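Glycosyl hydrolase, family 8 (Clostridium perfringens, PDB 3REN) acts as an alpha-amylase on an (alpha/alpha)6-barrel scaffold, probably hydrolysing the alpha-glucosidic linkages of starch-like glucans. Local coordinates at residues S59-S64 and S99-G104; N95-W100 and I114-I119; N107-A112 and I160-K165. One frame throughout, in Å; residues are numbered along the deposited sequence. Where two conformers were deposited one is given.

In the fold
The three contacts cluster on one side of the chain's centre, 10 to 13 Å apart centre to centre, and lie among the loops that connect the helices there. Contact 1 and contact 2 have Ser-99 and Trp-100 in common, with centres about 11 Å apart, and one ordered water belongs to both. Contact 3, about 10 Å from contact 2 between centres, joins it through the hydrogen bond between Ser-111 OG and Ile-98 O, 2.8 Å long; strand 111-112 runs straight into helix 113-130. A sulfate, probably from the crystallisation liquor, lies beside all three, held by Trp-100, Arg-101 and Ser-108. Helices 62-74 and 113-130 both start in this region.

Contact 1. Residues S59-S64 and S99-G104; sequences SVLSES and SWRKEG. With SO4 (sulfate ion), chain E.
Leu-61 and Trp-100 lie side by side and point the same way, the CD2 methyl of Leu-61 coming within 3.6 Å of Trp-100 CZ3 on an oblique line. The other main neighbour of the indole is the next residue along: Arg-101 CB sits over the centre of one ring face, and its chain, bent at chi3 (70°), turns the guanidinium back so that Trp-100 CZ2 lies over the middle of that flat group. Indole and guanidinium thus present their N-H groups to one sulfate oxygen: Arg-101 NH2 donates to O3 at 2.7 Å and Trp-100 NE1 at 3.1 Å, the sulfate lying at the edge of both groups. At another edge of the guanidinium a water links Arg-101 NH1 to Ser-59 OG, whose hydroxyl also bonds to the backbone O of Lys-56. The Arg-101 aliphatic stem runs alongside Ser-59, with CD 3.5 Å from Ser-59 OG. On the opposite face of this small sheet, the side chains of Val-60 and Lys-102 lie alongside each other, pointing the same way, Lys-102 CE packing 3.8 Å from Val-60 CB before its amino group reaches Tyr-39 O. Underneath, the backbones form a short antiparallel pairing: Val-60 and Lys-102 make a hydrogen-bonded pair through two N-H...O bonds, both 3.0 Å, and Leu-61 with Arg-101 is the non-hydrogen-bonded pair. Beyond it Ser-62 takes over, its N bonding to Trp-100 O from above the carbonyl plane while its OG donates to Ser-99 O at 2.8 Å. With Leu-61 in the N-cap position, strand 60-61 passes directly into helix 62-74. Strand 101-103 is the middle of three, flanked by 60-61 and 106-107, and Ser-62 also packs against the neighbouring helix 113-130.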
loop_
_atom_site.group_PDB
_atom_site.type_symbol
_atom_site.label_atom_id
_atom_site.label_comp_id
_atom_site.label_asym_id
_atom_site.label_seq_id
_atom_site.Cartn_x
_atom_site.Cartn_y
_atom_site.Cartn_z
ATOM N N SER A 59 -15.947 -1.944 9.175
ATOM C CA SER A 59 -15.907 -2.515 7.849
ATOM C C SER A 59 -14.511 -3.094 7.625
ATOM O O SER A 59 -13.574 -2.770 8.371
ATOM C CB SER A 59 -16.213 -1.457 6.798
ATOM O OG SER A 59 -15.195 -0.481 6.810
ATOM N N VAL A 60 -14.381 -3.946 6.610
ATOM C CA VAL A 60 -13.110 -4.581 6.272
ATOM C C VAL A 60 -12.774 -4.202 4.849
ATOM O O VAL A 60 -13.545 -4.483 3.941
ATOM C CB VAL A 60 -13.241 -6.105 6.324
ATOM C CG1 VAL A 60 -12.007 -6.808 5.690
ATOM C CG2 VAL A 60 -13.466 -6.570 7.743
ATOM N N LEU A 61 -11.620 -3.595 4.647
ATOM C CA LEU A 61 -11.177 -3.256 3.292
ATOM C C LEU A 61 -10.354 -4.401 2.658
ATOM O O LEU A 61 -9.540 -5.052 3.361
ATOM C CB LEU A 61 -10.309 -2.012 3.377
ATOM C CG LEU A 61 -11.028 -0.717 3.770
ATOM C CD1 LEU A 61 -10.026 0.423 4.044
ATOM C CD2 LEU A 61 -12.029 -0.291 2.680
ATOM N N SER A 62 -10.507 -4.639 1.349
ATOM C CA SER A 62 -9.611 -5.617 0.718
ATOM C C SER A 62 -8.204 -5.050 0.629
ATOM O O SER A 62 -7.221 -5.807 0.437
ATOM C CB SER A 62 -10.098 -6.024 -0.671
ATOM O OG SER A 62 -10.263 -4.860 -1.504
ATOM N N GLU A 63 -8.111 -3.720 0.745
ATOM C CA GLU A 63 -6.819 -3.060 0.966
ATOM C C GLU A 63 -6.112 -3.671 2.189
ATOM O O GLU A 63 -4.950 -4.061 2.079
ATOM C CB GLU A 63 -6.977 -1.536 1.139
ATOM C CG GLU A 63 -5.695 -0.750 1.557
ATOM C CD GLU A 63 -6.048 0.725 1.870
ATOM O OE1 GLU A 63 -6.468 1.023 3.033
ATOM O OE2 GLU A 63 -5.966 1.569 0.930
ATOM N N SER A 64 -6.805 -3.686 3.330
ATOM C CA SER A 64 -6.261 -4.212 4.589
ATOM C C SER A 64 -5.883 -5.676 4.447
ATOM O O SER A 64 -4.778 -6.099 4.827
ATOM C CB SER A 64 -7.295 -4.085 5.715
ATOM O OG SER A 64 -7.676 -2.730 5.854
ATOM N N SER A 99 -14.054 -7.040 -4.027
ATOM C CA SER A 99 -14.798 -5.876 -3.607
ATOM C C SER A 99 -13.834 -4.971 -2.846
ATOM O O SER A 99 -12.939 -5.480 -2.165
ATOM C CB SER A 99 -15.886 -6.315 -2.650
ATOM O OG SER A 99 -16.620 -5.209 -2.158
ATOM N N TRP A 100 -14.022 -3.651 -2.913
ATOM C CA TRP A 100 -13.179 -2.749 -2.122
ATOM C C TRP A 100 -13.440 -2.844 -0.626
ATOM O O TRP A 100 -12.520 -2.624 0.175
ATOM C CB TRP A 100 -13.206 -1.268 -2.617
ATOM C CG TRP A 100 -14.256 -0.442 -2.036
ATOM C CD1 TRP A 100 -15.582 -0.505 -2.331
ATOM C CD2 TRP A 100 -14.111 0.635 -1.075
ATOM N NE1 TRP A 100 -16.304 0.448 -1.595
ATOM C CE2 TRP A 100 -15.428 1.145 -0.807
ATOM C CE3 TRP A 100 -13.016 1.210 -0.415
ATOM C CZ2 TRP A 100 -15.673 2.203 0.093
ATOM C CZ3 TRP A 100 -13.260 2.268 0.511
ATOM C CH2 TRP A 100 -14.577 2.746 0.752
ATOM N N ARG A 101 -14.666 -3.194 -0.238
ATOM C CA ARG A 101 -15.037 -3.115 1.177
ATOM C C ARG A 101 -16.235 -3.983 1.488
ATOM O O ARG A 101 -17.120 -4.070 0.666
ATOM C CB ARG A 101 -15.395 -1.664 1.550
ATOM C CG ARG A 101 -15.882 -1.503 3.012
ATOM C CD ARG A 101 -15.996 -0.005 3.425
ATOM N NE ARG A 101 -17.114 0.599 2.699
ATOM C CZ ARG A 101 -17.545 1.842 2.861
ATOM N NH1 ARG A 101 -16.973 2.645 3.750
ATOM N NH2 ARG A 101 -18.561 2.272 2.119
ATOM N N LYS A 102 -16.271 -4.587 2.685
ATOM C CA LYS A 102 -17.496 -5.230 3.190
ATOM C C LYS A 102 -17.897 -4.633 4.531
ATOM O O LYS A 102 -17.077 -4.088 5.250
ATOM C CB LYS A 102 -17.400 -6.768 3.269
ATOM C CG LYS A 102 -16.234 -7.308 4.087
ATOM C CD LYS A 102 -16.377 -8.815 4.457
ATOM C CE LYS A 102 -15.297 -9.207 5.516
ATOM N NZ LYS A 102 -15.301 -10.688 5.854
ATOM N N GLU A 103 -19.187 -4.691 4.820
ATOM C CA GLU A 103 -19.720 -4.378 6.140
ATOM C C GLU A 103 -20.553 -5.594 6.551
ATOM O O GLU A 103 -21.526 -5.913 5.875
ATOM C CB GLU A 103 -20.653 -3.177 6.072
ATOM C CG GLU A 103 -20.039 -1.875 5.562
ATOM C CD GLU A 103 -21.087 -0.775 5.360
ATOM O OE1 GLU A 103 -21.878 -0.514 6.316
ATOM O OE2 GLU A 103 -21.111 -0.188 4.239
ATOM N N GLY A 104 -20.176 -6.264 7.638
ATOM C CA GLY A 104 -20.794 -7.538 8.020
ATOM C C GLY A 104 -20.693 -8.477 6.840
ATOM O O GLY A 104 -19.610 -8.715 6.342
HETATM S S SO4 E . -20.147 1.284 -1.165
HETATM O O1 SO4 E . -21.006 2.310 -0.593
HETATM O O2 SO4 E . -19.686 1.636 -2.503
HETATM O O3 SO4 E . -18.987 1.120 -0.303
HETATM O O4 SO4 E . -20.941 0.063 -1.230
HETATM O O HOH W 1 -14.849 2.211 5.876
HETATM O O HOH W 2 -10.072 -1.641 -0.301
#

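Contact 2. Residues N95-W100 and I114-I119; sequences NGLISW and IDELRI. With SO4 (sulfate ion), chain E.
The loop around Ile-98 passes in extended form beside helix 113-130, nearest at Ile-98 and Glu-116, whose CA atoms are 6.4 Å apart. Glu-116 makes the link. Its chain folds at chi2 (-59°), and that bend swings the carboxylate out of the helix side and up to the loop backbone. There Glu-116 OE1 accepts the N-H of Ile-98 N at 2.9 Å with an N-H...O angle of 156°, on the syn side and somewhat out of the carboxylate plane. A buried peptide N-H is thereby satisfied by a side chain instead of by a strand partner. The hydrocarbon parts of the loop close round the acid: Ile-98 CB and CG1 each lie 3.6 Å from Glu-116 OE1, while Leu-97 crosses the Glu-116 chain at about a right angle, its CB and CD2 both near OE1. The other branch of Ile-98 looks along the helix, where Ile-98 CG2 meets Ile-119 CD1 at 4.2 Å in a purely apolar touch. Further along the loop, a water bridges the two segments, donating to Trp-100 O at 2.7 Å and to Asp-115 OD2 at 2.6 Å. Arg-118 NH1 meets Asp-115 OD1 on its anti side in a salt bridge, with OD1 lying in the guanidinium plane; gripped at both oxygens, the carboxylate should be limited in its rotation. Ile-98 O takes a bond from Ser-111 OG. A buried helix carboxylate thus holds the backbone of a loop that links helix 78-89 to the small sheet at strand 101-103, among the helix-joining loops of the (alpha/alpha)6 barrel. Leu-97 and Glu-116 also touch helix 133-150, and Asp-115 and Ile-98 face the start of helix 62-74.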
loop_
_atom_site.group_PDB
_atom_site.type_symbol
_atom_site.label_atom_id
_atom_site.label_comp_id
_atom_site.label_asym_id
_atom_site.label_seq_id
_atom_site.Cartn_x
_atom_site.Cartn_y
_atom_site.Cartn_z
ATOM N N ASN A 95 -18.209 -9.906 -11.204
ATOM C CA ASN A 95 -17.278 -9.628 -12.317
ATOM C C ASN A 95 -15.859 -10.236 -12.198
ATOM O O ASN A 95 -15.008 -9.998 -13.068
ATOM C CB ASN A 95 -17.218 -8.119 -12.625
ATOM C CG ASN A 95 -16.661 -7.313 -11.480
ATOM O OD1 ASN A 95 -16.184 -7.872 -10.466
ATOM N ND2 ASN A 95 -16.712 -5.998 -11.615
ATOM N N GLY A 96 -15.603 -10.992 -11.115
ATOM C CA GLY A 96 -14.281 -11.595 -10.834
ATOM C C GLY A 96 -13.301 -10.731 -10.008
ATOM O O GLY A 96 -12.204 -11.170 -9.656
ATOM N N LEU A 97 -13.678 -9.495 -9.719
ATOM C CA LEU A 97 -12.829 -8.592 -8.967
ATOM C C LEU A 97 -13.179 -8.712 -7.500
ATOM O O LEU A 97 -14.300 -9.078 -7.144
ATOM C CB LEU A 97 -13.006 -7.142 -9.447
ATOM C CG LEU A 97 -12.526 -6.845 -10.886
ATOM C CD1 LEU A 97 -12.695 -5.348 -11.195
ATOM C CD2 LEU A 97 -11.050 -7.322 -11.193
ATOM N N ILE A 98 -12.203 -8.429 -6.651
ATOM C CA ILE A 98 -12.430 -8.336 -5.227
ATOM C C ILE A 98 -13.051 -6.993 -4.885
ATOM O O ILE A 98 -12.613 -5.953 -5.367
ATOM C CB ILE A 98 -11.127 -8.514 -4.444
ATOM C CG1 ILE A 98 -10.356 -9.765 -4.924
ATOM C CG2 ILE A 98 -11.406 -8.527 -2.940
ATOM C CD1 ILE A 98 -11.260 -11.110 -5.036
ATOM N N SER A 99 -14.054 -7.040 -4.027
ATOM C CA SER A 99 -14.798 -5.876 -3.607
ATOM C C SER A 99 -13.834 -4.971 -2.846
ATOM O O SER A 99 -12.939 -5.480 -2.165
ATOM C CB SER A 99 -15.886 -6.315 -2.650
ATOM O OG SER A 99 -16.620 -5.209 -2.158
ATOM N N TRP A 100 -14.022 -3.651 -2.913
ATOM C CA TRP A 100 -13.179 -2.749 -2.122
ATOM C C TRP A 100 -13.440 -2.844 -0.626
ATOM O O TRP A 100 -12.520 -2.624 0.175
ATOM C CB TRP A 100 -13.206 -1.268 -2.617
ATOM C CG TRP A 100 -14.256 -0.442 -2.036
ATOM C CD1 TRP A 100 -15.582 -0.505 -2.331
ATOM C CD2 TRP A 100 -14.111 0.635 -1.075
ATOM N NE1 TRP A 100 -16.304 0.448 -1.595
ATOM C CE2 TRP A 100 -15.428 1.145 -0.807
ATOM C CE3 TRP A 100 -13.016 1.210 -0.415
ATOM C CZ2 TRP A 100 -15.673 2.203 0.093
ATOM C CZ3 TRP A 100 -13.260 2.268 0.511
ATOM C CH2 TRP A 100 -14.577 2.746 0.752
ATOM N N ILE A 114 -5.886 -0.828 -7.576
ATOM C CA ILE A 114 -4.725 -0.998 -6.713
ATOM C C ILE A 114 -4.933 -2.161 -5.742
ATOM O O ILE A 114 -3.991 -2.902 -5.474
ATOM C CB ILE A 114 -4.382 0.328 -5.961
ATOM C CG1 ILE A 114 -3.038 0.196 -5.217
ATOM C CG2 ILE A 114 -5.557 0.715 -5.022
ATOM C CD1 ILE A 114 -2.554 1.461 -4.404
ATOM N N ASP A 115 -6.151 -2.330 -5.211
ATOM C CA ASP A 115 -6.402 -3.446 -4.310
ATOM C C ASP A 115 -6.316 -4.794 -5.048
ATOM O O ASP A 115 -5.836 -5.786 -4.471
ATOM C CB ASP A 115 -7.781 -3.393 -3.655
ATOM C CG ASP A 115 -8.037 -2.138 -2.875
ATOM O OD1 ASP A 115 -7.095 -1.550 -2.303
ATOM O OD2 ASP A 115 -9.232 -1.770 -2.805
ATOM N N GLU A 116 -6.813 -4.838 -6.284
ATOM C CA GLU A 116 -6.785 -6.060 -7.082
ATOM C C GLU A 116 -5.339 -6.434 -7.341
ATOM O O GLU A 116 -4.955 -7.577 -7.161
ATOM C CB GLU A 116 -7.509 -5.886 -8.434
ATOM C CG GLU A 116 -8.871 -5.201 -8.330
ATOM C CD GLU A 116 -9.793 -5.995 -7.425
ATOM O OE1 GLU A 116 -9.690 -7.252 -7.454
ATOM O OE2 GLU A 116 -10.604 -5.388 -6.698
ATOM N N LEU A 117 -4.530 -5.449 -7.740
ATOM C CA LEU A 117 -3.149 -5.726 -8.084
ATOM C C LEU A 117 -2.332 -6.128 -6.834
ATOM O O LEU A 117 -1.430 -6.932 -6.958
ATOM C CB LEU A 117 -2.496 -4.537 -8.810
ATOM C CG LEU A 117 -2.981 -4.302 -10.253
ATOM C CD1 LEU A 117 -2.570 -2.911 -10.758
ATOM C CD2 LEU A 117 -2.437 -5.359 -11.165
ATOM N N ARG A 118 -2.631 -5.544 -5.661
ATOM C CA ARG A 118 -1.936 -5.910 -4.427
ATOM C C ARG A 118 -2.190 -7.378 -4.056
ATOM O O ARG A 118 -1.287 -8.072 -3.571
ATOM C CB ARG A 118 -2.381 -5.041 -3.267
ATOM C CG ARG A 118 -1.526 -5.196 -2.009
ATOM C CD ARG A 118 -2.056 -4.387 -0.835
ATOM N NE ARG A 118 -1.982 -2.927 -1.034
ATOM C CZ ARG A 118 -3.011 -2.143 -1.362
ATOM N NH1 ARG A 118 -4.222 -2.642 -1.593
ATOM N NH2 ARG A 118 -2.827 -0.832 -1.483
ATOM N N ILE A 119 -3.425 -7.824 -4.241
ATOM C CA ILE A 119 -3.831 -9.209 -4.005
ATOM C C ILE A 119 -3.237 -10.193 -5.017
ATOM O O ILE A 119 -2.778 -11.282 -4.645
ATOM C CB ILE A 119 -5.375 -9.289 -3.896
ATOM C CG1 ILE A 119 -5.767 -8.660 -2.545
ATOM C CG2 ILE A 119 -5.869 -10.801 -3.951
ATOM C CD1 ILE A 119 -7.224 -8.345 -2.327
HETATM S S SO4 E . -20.147 1.284 -1.165
HETATM O O1 SO4 E . -21.006 2.310 -0.593
HETATM O O2 SO4 E . -19.686 1.636 -2.503
HETATM O O3 SO4 E . -18.987 1.120 -0.303
HETATM O O4 SO4 E . -20.941 0.063 -1.230
HETATM O O HOH W 2 -10.072 -1.641 -0.301
#

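Contact 3. Residues N107-A112 and I160-K165; sequences NSPSSA and IDNYGK. With SO4 (sulfate ion), chain E.
Backbone hydrogen bonds between Ser-111 and Ile-160 hold the two segments together. Ser-111 N donates to Ile-160 O at 2.8 Å, almost straight along the carbonyl, and Ile-160 N returns the bond to Ser-111 O at 3.1 Å, so the two form an antiparallel hydrogen-bonded pair. Weaker CA-H...O contacts extend the pairing outward: Asp-161 CA approaches Pro-109 O at 3.5 Å, and Ser-110 CA comes to Ile-160 O. A water adds a further link, donating to Ser-111 OG and, weakly, to Ile-160 O and Pro-109 O; the same hydroxyl serves Ile-98 O. In fold terms this is the edge of a small three-stranded antiparallel sheet, with 111-112 outermost beside strand 155-160, and it belongs to the loops that join the helices of the (alpha/alpha)6 barrel. Ala-112, at the N-cap position, passes the chain on to helix 113-130. The van der Waals contacts between side chains are modest. Ser-110 CB rests 3.8 Å from Asp-161 CB, and the end of the Asn-162 side chain comes back so that Asn-162 OD1 touches Pro-109 CB at 3.8 Å. Where the chain turns past the sheet edge, side-chain bonds take over. Asp-161 CG stands between its backbone N and carbonyl carbon (chi1 66°), and this puts OD1 inside the turn, where it accepts two N-H groups: Tyr-163 N from above the carboxylate plane, an Asx turn, and Gly-164 N nearly along the C-O direction. Gly-164 O accepts from Asp-161 N at 2.9 Å, which closes the turn, and OD2 bonds to Tyr-159 OH. On the 107-112 side, Ser-108 OG lies 2.6 Å from O3 of the sulfate and 2.7 Å from its O4.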
loop_
_atom_site.group_PDB
_atom_site.type_symbol
_atom_site.label_atom_id
_atom_site.label_comp_id
_atom_site.label_asym_id
_atom_site.label_seq_id
_atom_site.Cartn_x
_atom_site.Cartn_y
_atom_site.Cartn_z
ATOM N N ASN A 107 -20.852 -7.142 0.631
ATOM C CA ASN A 107 -19.745 -6.618 -0.204
ATOM C C ASN A 107 -20.170 -5.376 -1.001
ATOM O O ASN A 107 -21.268 -5.347 -1.517
ATOM C CB ASN A 107 -19.286 -7.683 -1.234
ATOM C CG ASN A 107 -18.626 -8.896 -0.582
ATOM O OD1 ASN A 107 -17.989 -8.762 0.464
ATOM N ND2 ASN A 107 -18.769 -10.091 -1.209
ATOM N N SER A 108 -19.310 -4.373 -1.128
ATOM C CA SER A 108 -19.590 -3.258 -2.018
ATOM C C SER A 108 -19.463 -3.730 -3.452
ATOM O O SER A 108 -18.580 -4.543 -3.754
ATOM C CB SER A 108 -18.608 -2.122 -1.785
ATOM O OG SER A 108 -18.860 -1.514 -0.544
ATOM N N PRO A 109 -20.357 -3.246 -4.345
ATOM C CA PRO A 109 -20.287 -3.653 -5.754
ATOM C C PRO A 109 -19.153 -2.982 -6.511
ATOM O O PRO A 109 -19.010 -3.167 -7.716
ATOM C CB PRO A 109 -21.644 -3.197 -6.322
ATOM C CG PRO A 109 -22.060 -2.059 -5.453
ATOM C CD PRO A 109 -21.562 -2.421 -4.074
ATOM N N SER A 110 -18.300 -2.247 -5.823
ATOM C CA SER A 110 -17.229 -1.584 -6.538
ATOM C C SER A 110 -15.853 -2.070 -6.085
ATOM O O SER A 110 -15.709 -2.655 -4.982
ATOM C CB SER A 110 -17.397 -0.074 -6.423
ATOM O OG SER A 110 -17.069 0.286 -5.123
ATOM N N SER A 111 -14.874 -1.821 -6.953
ATOM C CA SER A 111 -13.506 -2.288 -6.815
ATOM C C SER A 111 -12.508 -1.156 -7.175
ATOM O O SER A 111 -12.852 -0.290 -7.969
ATOM C CB SER A 111 -13.276 -3.439 -7.779
ATOM O OG SER A 111 -14.018 -4.558 -7.369
ATOM N N ALA A 112 -11.298 -1.207 -6.619
ATOM C CA ALA A 112 -10.202 -0.285 -6.975
ATOM C C ALA A 112 -9.042 -1.132 -7.519
ATOM O O ALA A 112 -8.621 -2.068 -6.861
ATOM C CB ALA A 112 -9.740 0.467 -5.717
ATOM N N ILE A 160 -13.986 0.607 -10.707
ATOM C CA ILE A 160 -14.817 -0.336 -11.495
ATOM C C ILE A 160 -16.013 -0.704 -10.613
ATOM O O ILE A 160 -15.834 -1.014 -9.430
ATOM C CB ILE A 160 -14.107 -1.671 -11.896
ATOM C CG1 ILE A 160 -12.718 -1.472 -12.530
ATOM C CG2 ILE A 160 -15.019 -2.534 -12.826
ATOM C CD1 ILE A 160 -11.515 -1.517 -11.491
ATOM N N ASP A 161 -17.228 -0.615 -11.168
ATOM C CA ASP A 161 -18.400 -1.176 -10.509
ATOM C C ASP A 161 -19.193 -2.061 -11.466
ATOM O O ASP A 161 -18.716 -2.402 -12.547
ATOM C CB ASP A 161 -19.254 -0.122 -9.778
ATOM C CG ASP A 161 -19.918 0.897 -10.727
ATOM O OD1 ASP A 161 -19.972 0.666 -11.945
ATOM O OD2 ASP A 161 -20.360 1.950 -10.249
ATOM N N ASN A 162 -20.380 -2.485 -11.061
ATOM C CA ASN A 162 -21.163 -3.400 -11.918
ATOM C C ASN A 162 -21.682 -2.728 -13.216
ATOM O O ASN A 162 -22.030 -3.422 -14.181
ATOM C CB ASN A 162 -22.304 -4.036 -11.126
ATOM C CG ASN A 162 -23.149 -3.017 -10.428
ATOM O OD1 ASN A 162 -22.643 -2.107 -9.775
ATOM N ND2 ASN A 162 -24.454 -3.137 -10.583
ATOM N N TYR A 163 -21.651 -1.397 -13.261
ATOM C CA TYR A 163 -22.202 -0.640 -14.393
ATOM C C TYR A 163 -21.136 -0.223 -15.390
ATOM O O TYR A 163 -21.384 -0.162 -16.585
ATOM C CB TYR A 163 -22.964 0.547 -13.850
ATOM C CG TYR A 163 -23.753 1.391 -14.850
ATOM C CD1 TYR A 163 -23.266 2.640 -15.258
ATOM C CD2 TYR A 163 -25.013 0.980 -15.337
ATOM C CE1 TYR A 163 -23.987 3.456 -16.135
ATOM C CE2 TYR A 163 -25.752 1.812 -16.222
ATOM C CZ TYR A 163 -25.217 3.041 -16.611
ATOM O OH TYR A 163 -25.895 3.880 -17.485
ATOM N N GLY A 164 -19.930 0.024 -14.909
ATOM C CA GLY A 164 -18.852 0.416 -15.798
ATOM C C GLY A 164 -17.599 0.778 -15.044
ATOM O O GLY A 164 -17.413 0.372 -13.907
ATOM N N LYS A 165 -16.732 1.532 -15.691
ATOM C CA LYS A 165 -15.443 1.862 -15.111
ATOM C C LYS A 165 -15.193 3.356 -15.199
ATOM O O LYS A 165 -15.828 4.026 -15.997
ATOM C CB LYS A 165 -14.362 1.110 -15.861
ATOM C CG LYS A 165 -14.240 1.457 -17.356
ATOM C CD LYS A 165 -13.260 0.497 -17.977
ATOM C CE LYS A 165 -12.433 1.147 -19.060
ATOM N NZ LYS A 165 -13.136 1.097 -20.346
HETATM S S SO4 E . -20.147 1.284 -1.165
HETATM O O1 SO4 E . -21.006 2.310 -0.593
HETATM O O2 SO4 E . -19.686 1.636 -2.503
HETATM O O3 SO4 E . -18.987 1.120 -0.303
HETATM O O4 SO4 E . -20.941 0.063 -1.230
HETATM O O HOH W 3 -16.125 -4.166 -9.362
#